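Local coordinates for NAP1-binding protein 2 (PDB 1YN8) that acts as an adaptor linking the PTC1 phosphatase to the PBS2 kinase, restraining the high-osmolarity glycerol pathway, and is represented here by its SH3 domain, at residues A[16-20]-A[46-50]; A[31-37]-A[49-55]. All coordinates share one frame; numbering follows the deposited sequence. Where two conformers were deposited one is given.

Interaction 1 of 2, residues A[16-20]-A[46-50]; sequences NELRL and KTGLV
Glu-17 and Leu-49 meet backbone to backbone where residues 16-20, the later part of the RT loop of the SH3 fold, pass over strand 47-51. The two segments run nearly perpendicular, 85° apart end to end, and a single beta bridge ties them together.

Two backbone hydrogen bonds make that bridge. Leu-49 N gives an almost straight bond to Asn-16 O at 3.0 Å, in the carbonyl plane and on a lone pair. In return Leu-18 N reaches Leu-49 O at 2.9 Å, but the donor stands 37° above the plane of that carbonyl. Glu-17 CA adds a CA-H...O contact to the same oxygen at 3.2 Å, so Leu-49 O is held from two neighbouring residues. Gly-48 suits this crossing because it has no side chain: its CA lies 3.7 Å from Asn-16 O, where the loop backbone passes close by. The polar end of Glu-17 turns from the strand and is hydrogen-bonded to Asn-14.

Apolar contacts flank the bridge on the Leu-18 side. Leu-18 holds CG anti to the backbone N (chi1 -176°), which carries CD1 back along the strand to Lys-46 CB, 4.1 Å away, while its CB rests against Gly-48 CA. Here the lysine offers its aliphatic root, its extended chain leading its amine away from the loop. Towards Asn-16, its OD1 lies near Leu-49 CD1, although two conformers of this leucine make that contact tentative.

Val-50 and Leu-20 are buried, where branched apolar side chains pack without bringing in a polar atom; Leu-20 also packs on Phe-10 and Val-26. Val-50 CG1 touches Leu-18 CB at 3.9 Å and is met from Leu-20 by CG, CD1 and CD2, each 4.0 Å from that one methyl.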
loop_
_atom_site.group_PDB
_atom_site.type_symbol
_atom_site.label_atom_id
_atom_site.label_comp_id
_atom_site.label_asym_id
_atom_site.label_seq_id
_atom_site.Cartn_x
_atom_site.Cartn_y
_atom_site.Cartn_z
ATOM N N ASN A 16 -4.261 -3.268 -11.424
ATOM C CA ASN A 16 -3.548 -4.092 -10.450
ATOM C C ASN A 16 -3.073 -3.269 -9.221
ATOM O O ASN A 16 -2.752 -3.844 -8.181
ATOM C CB ASN A 16 -2.324 -4.714 -11.159
ATOM C CG ASN A 16 -1.960 -6.092 -10.648
ATOM O OD1 ASN A 16 -2.457 -6.561 -9.620
ATOM N ND2 ASN A 16 -1.082 -6.759 -11.379
ATOM N N GLU A 17 -3.040 -1.936 -9.364
ATOM C CA GLU A 17 -2.460 -1.024 -8.364
ATOM C C GLU A 17 -3.548 -0.399 -7.462
ATOM O O GLU A 17 -4.666 -0.125 -7.926
ATOM C CB GLU A 17 -1.610 0.048 -9.063
ATOM C CG GLU A 17 -0.430 -0.534 -9.881
ATOM C CD GLU A 17 0.265 0.456 -10.826
ATOM O OE1 GLU A 17 0.111 1.695 -10.703
ATOM O OE2 GLU A 17 0.971 -0.033 -11.747
ATOM N N LEU A 18 -3.240 -0.222 -6.171
ATOM C CA LEU A 18 -4.178 0.297 -5.171
ATOM C C LEU A 18 -3.955 1.790 -4.948
ATOM O O LEU A 18 -2.878 2.182 -4.514
ATOM C CB LEU A 18 -3.986 -0.433 -3.826
ATOM C CG LEU A 18 -4.934 -0.114 -2.658
ATOM C CD1 LEU A 18 -6.334 -0.714 -2.941
ATOM C CD2 LEU A 18 -4.415 -0.586 -1.310
ATOM N N ARG A 19 -4.968 2.615 -5.192
ATOM C CA ARG A 19 -4.834 4.070 -4.980
ATOM C C ARG A 19 -4.565 4.386 -3.504
ATOM O O ARG A 19 -5.223 3.850 -2.603
ATOM C CB ARG A 19 -6.096 4.814 -5.437
ATOM C CG ARG A 19 -6.109 6.325 -5.114
ATOM C CD ARG A 19 -7.340 7.069 -5.655
ATOM N NE ARG A 19 -7.443 7.090 -7.121
ATOM C CZ ARG A 19 -6.797 7.920 -7.939
ATOM N NH1 ARG A 19 -5.953 8.845 -7.477
ATOM N NH2 ARG A 19 -7.006 7.824 -9.247
ATOM N N LEU A 20 -3.616 5.296 -3.258
ATOM C CA LEU A 20 -3.369 5.795 -1.922
ATOM C C LEU A 20 -3.510 7.320 -1.870
ATOM O O LEU A 20 -3.280 8.039 -2.853
ATOM C CB LEU A 20 -1.943 5.420 -1.430
ATOM C CG LEU A 20 -1.454 3.963 -1.407
ATOM C CD1 LEU A 20 0.059 3.936 -1.041
ATOM C CD2 LEU A 20 -2.235 3.063 -0.469
ATOM N N LYS A 46 -10.421 -3.830 0.138
ATOM C CA LYS A 46 -9.737 -3.699 -1.151
ATOM C C LYS A 46 -8.256 -4.019 -0.986
ATOM O O LYS A 46 -7.668 -3.730 0.072
ATOM C CB LYS A 46 -9.895 -2.267 -1.700
ATOM C CG LYS A 46 -11.348 -1.844 -2.034
ATOM C CD LYS A 46 -11.316 -0.424 -2.563
ATOM C CE LYS A 46 -12.673 0.243 -2.633
ATOM N NZ LYS A 46 -12.474 1.739 -2.716
ATOM N N THR A 47 -7.632 -4.600 -2.012
ATOM C CA THR A 47 -6.198 -4.917 -1.960
ATOM C C THR A 47 -5.553 -4.744 -3.338
ATOM O O THR A 47 -6.188 -4.986 -4.361
ATOM C CB THR A 47 -5.949 -6.371 -1.423
ATOM O OG1 THR A 47 -4.541 -6.662 -1.325
ATOM C CG2 THR A 47 -6.589 -7.381 -2.328
ATOM N N GLY A 48 -4.283 -4.347 -3.359
ATOM C CA GLY A 48 -3.546 -4.186 -4.624
ATOM C C GLY A 48 -2.096 -3.781 -4.425
ATOM O O GLY A 48 -1.628 -3.722 -3.295
ATOM N N LEU A 49 -1.396 -3.523 -5.526
ATOM C CA LEU A 49 0.031 -3.171 -5.480
ATOM C C LEU A 49 0.279 -1.680 -5.275
ATOM O O LEU A 49 -0.378 -0.818 -5.902
ATOM C CB LEU A 49 0.757 -3.640 -6.748
ATOM C CG LEU A 49 1.143 -5.124 -6.778
ATOM C CD1 LEU A 49 -0.072 -6.009 -6.985
ATOM C CD2 LEU A 49 2.167 -5.388 -7.844
ATOM N N VAL A 50 1.257 -1.395 -4.414
ATOM C CA VAL A 50 1.722 -0.019 -4.135
ATOM C C VAL A 50 3.272 0.037 -4.200
ATOM O O VAL A 50 3.944 -0.984 -3.967
ATOM C CB VAL A 50 1.245 0.471 -2.754
ATOM C CG1 VAL A 50 -0.307 0.350 -2.661
ATOM C CG2 VAL A 50 1.948 -0.301 -1.599
#

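Interaction 2 of 2, residues A[31-37]-A[49-55]; sequences KHGQGWL and LVPEEFV
Leu-37 O accepts the shortest polar bond here, 2.9 Å from Val-50 N, and Leu-49 CA adds a CA-H...O contact to the same oxygen. Leu-37 N returns a bond to Val-50 O, completing an antiparallel hydrogen-bonded pair. One residue further, Trp-36 and Pro-51 form a non-hydrogen-bonded pair, beyond which Glu-52 N reaches Gly-35 O at 3.0 Å, the donor well above the carbonyl plane.

Strands 36-40 and 47-51 form the distal hairpin of the SH3 fold, and residues 33-36 make a type II turn in the n-Src loop. Glycine suits position 35 because, at its phi of 87°, a CB would press against the carbonyl O of Gln-34. Trp-36 and Pro-51 occupy positions that line the proline-rich peptide groove in SH3 domains. In the modelled conformer of Leu-49, the indole CE3 lies 4.0 Å from Leu-49 CB.

Leu-37 faces the core instead: its CD1 meets Val-55 CG2 at 3.7 Å, and its CG packs over Glu-52 CA. Glu-52 is extended, with CG opposite the backbone N (chi1 -167°), so its aliphatic part passes Leu-37 CD2 before the carboxylate forms a salt bridge from OE2 to Lys-31 NZ, 3.5 Å away, whose hydrogen bond is weak.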
loop_
_atom_site.group_PDB
_atom_site.type_symbol
_atom_site.label_atom_id
_atom_site.label_comp_id
_atom_site.label_asym_id
_atom_site.label_seq_id
_atom_site.Cartn_x
_atom_site.Cartn_y
_atom_site.Cartn_z
ATOM N N LYS A 31 5.763 -8.877 0.019
ATOM C CA LYS A 31 6.494 -8.237 -1.083
ATOM C C LYS A 31 6.345 -9.033 -2.380
ATOM O O LYS A 31 6.823 -10.186 -2.488
ATOM C CB LYS A 31 7.969 -8.073 -0.726
ATOM C CG LYS A 31 8.816 -7.325 -1.789
ATOM C CD LYS A 31 10.205 -7.003 -1.237
ATOM C CE LYS A 31 11.020 -6.256 -2.258
ATOM N NZ LYS A 31 12.425 -6.030 -1.814
ATOM N N HIS A 32 5.769 -8.393 -3.397
ATOM C CA HIS A 32 5.570 -9.029 -4.709
ATOM C C HIS A 32 6.845 -9.138 -5.561
ATOM O O HIS A 32 7.063 -10.142 -6.242
ATOM C CB HIS A 32 4.480 -8.275 -5.492
ATOM C CG HIS A 32 4.441 -8.647 -6.940
ATOM N ND1 HIS A 32 3.701 -9.706 -7.407
ATOM C CD2 HIS A 32 5.099 -8.146 -8.013
ATOM C CE1 HIS A 32 3.874 -9.820 -8.711
ATOM N NE2 HIS A 32 4.720 -8.886 -9.104
ATOM N N GLY A 33 7.639 -8.065 -5.587
ATOM C CA GLY A 33 8.947 -8.064 -6.251
ATOM C C GLY A 33 9.661 -6.753 -5.955
ATOM O O GLY A 33 9.198 -6.004 -5.127
ATOM N N GLN A 34 10.796 -6.502 -6.618
ATOM C CA GLN A 34 11.564 -5.277 -6.413
ATOM C C GLN A 34 10.647 -4.061 -6.617
ATOM O O GLN A 34 10.131 -3.844 -7.711
ATOM C CB GLN A 34 12.737 -5.230 -7.406
ATOM C CG GLN A 34 13.550 -3.919 -7.446
ATOM C CD GLN A 34 14.260 -3.678 -8.788
ATOM O OE1 GLN A 34 14.193 -2.572 -9.337
ATOM N NE2 GLN A 34 14.935 -4.705 -9.321
ATOM N N GLY A 35 10.462 -3.278 -5.567
ATOM C CA GLY A 35 9.749 -2.014 -5.668
ATOM C C GLY A 35 8.245 -2.082 -5.514
ATOM O O GLY A 35 7.593 -1.038 -5.561
ATOM N N TRP A 36 7.684 -3.281 -5.270
ATOM C CA TRP A 36 6.224 -3.462 -5.166
ATOM C C TRP A 36 5.807 -4.286 -3.931
ATOM O O TRP A 36 6.269 -5.424 -3.760
ATOM C CB TRP A 36 5.688 -4.154 -6.443
ATOM C CG TRP A 36 5.800 -3.317 -7.733
ATOM C CD1 TRP A 36 6.622 -3.539 -8.799
ATOM C CD2 TRP A 36 5.029 -2.156 -8.057
ATOM N NE1 TRP A 36 6.422 -2.573 -9.773
ATOM C CE2 TRP A 36 5.446 -1.715 -9.340
ATOM C CE3 TRP A 36 4.017 -1.449 -7.393
ATOM C CZ2 TRP A 36 4.888 -0.600 -9.959
ATOM C CZ3 TRP A 36 3.459 -0.322 -8.023
ATOM C CH2 TRP A 36 3.891 0.077 -9.271
ATOM N N LEU A 37 4.903 -3.696 -3.141
ATOM C CA LEU A 37 4.246 -4.377 -2.040
ATOM C C LEU A 37 2.761 -4.645 -2.389
ATOM O O LEU A 37 2.122 -3.830 -3.083
ATOM C CB LEU A 37 4.340 -3.523 -0.766
ATOM C CG LEU A 37 5.745 -3.088 -0.309
ATOM C CD1 LEU A 37 5.575 -2.223 0.911
ATOM C CD2 LEU A 37 6.641 -4.258 -0.006
ATOM N N LEU A 49 -1.396 -3.523 -5.526
ATOM C CA LEU A 49 0.031 -3.171 -5.480
ATOM C C LEU A 49 0.279 -1.680 -5.275
ATOM O O LEU A 49 -0.378 -0.818 -5.902
ATOM C CB LEU A 49 0.757 -3.640 -6.748
ATOM C CG LEU A 49 1.143 -5.124 -6.778
ATOM C CD1 LEU A 49 -0.072 -6.009 -6.985
ATOM C CD2 LEU A 49 2.167 -5.388 -7.844
ATOM N N VAL A 50 1.257 -1.395 -4.414
ATOM C CA VAL A 50 1.722 -0.019 -4.135
ATOM C C VAL A 50 3.272 0.037 -4.200
ATOM O O VAL A 50 3.944 -0.984 -3.967
ATOM C CB VAL A 50 1.245 0.471 -2.754
ATOM C CG1 VAL A 50 -0.307 0.350 -2.661
ATOM C CG2 VAL A 50 1.948 -0.301 -1.599
ATOM N N PRO A 51 3.836 1.224 -4.470
ATOM C CA PRO A 51 5.297 1.323 -4.463
ATOM C C PRO A 51 5.910 1.076 -3.053
ATOM O O PRO A 51 5.415 1.619 -2.068
ATOM C CB PRO A 51 5.558 2.776 -4.910
ATOM C CG PRO A 51 4.268 3.244 -5.562
ATOM C CD PRO A 51 3.207 2.516 -4.797
ATOM N N GLU A 52 7.012 0.314 -3.002
ATOM C CA GLU A 52 7.716 0.016 -1.747
ATOM C C GLU A 52 8.149 1.283 -0.978
ATOM O O GLU A 52 8.098 1.330 0.279
ATOM C CB GLU A 52 8.924 -0.860 -2.038
ATOM C CG GLU A 52 9.552 -1.496 -0.808
ATOM C CD GLU A 52 10.720 -2.403 -1.161
ATOM O OE1 GLU A 52 11.228 -2.322 -2.295
ATOM O OE2 GLU A 52 11.142 -3.178 -0.282
ATOM N N GLU A 53 8.586 2.302 -1.722
ATOM C CA GLU A 53 9.052 3.558 -1.096
ATOM C C GLU A 53 7.931 4.550 -0.649
ATOM O O GLU A 53 8.245 5.635 -0.121
ATOM C CB GLU A 53 10.043 4.278 -2.034
ATOM C CG GLU A 53 11.384 3.495 -2.315
ATOM C CD GLU A 53 12.078 2.985 -1.042
ATOM O OE1 GLU A 53 12.379 3.818 -0.152
ATOM O OE2 GLU A 53 12.317 1.747 -0.930
ATOM N N PHE A 54 6.652 4.217 -0.888
ATOM C CA PHE A 54 5.511 5.099 -0.579
ATOM C C PHE A 54 4.828 4.737 0.761
ATOM O O PHE A 54 3.815 5.349 1.116
ATOM C CB PHE A 54 4.455 5.056 -1.703
ATOM C CG PHE A 54 4.715 6.018 -2.871
ATOM C CD1 PHE A 54 5.936 6.006 -3.550
ATOM C CD2 PHE A 54 3.724 6.895 -3.317
ATOM C CE1 PHE A 54 6.171 6.848 -4.630
ATOM C CE2 PHE A 54 3.964 7.762 -4.400
ATOM C CZ PHE A 54 5.186 7.720 -5.052
ATOM N N VAL A 55 5.353 3.728 1.472
ATOM C CA VAL A 55 4.823 3.401 2.829
ATOM C C VAL A 55 5.902 3.315 3.897
ATOM O O VAL A 55 7.072 3.033 3.571
ATOM C CB VAL A 55 3.974 2.084 2.873
ATOM C CG1 VAL A 55 2.927 2.058 1.781
ATOM C CG2 VAL A 55 4.851 0.820 2.861
#

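Interactions 1 and 2 lie on overlapping parts of strand 47-51, their centres about 10 Å apart, and share Leu-49 and Val-50. Along the chain the RT-loop segment 16-20 comes first, then 31-37 with the n-Src turn, and both return to the stretch 46-55. Strand 47-51 is outermost in the sheet within this chain: interaction 2 joins it to its neighbour 36-40, while interaction 1 lays the loop across it. The two contacts touch where Glu-17 OE2 packs 3.8 Å from Trp-36 CH2. Together they bring the RT and n-Src loops near each other, the arrangement that flanks the peptide-binding surface in SH3 domains.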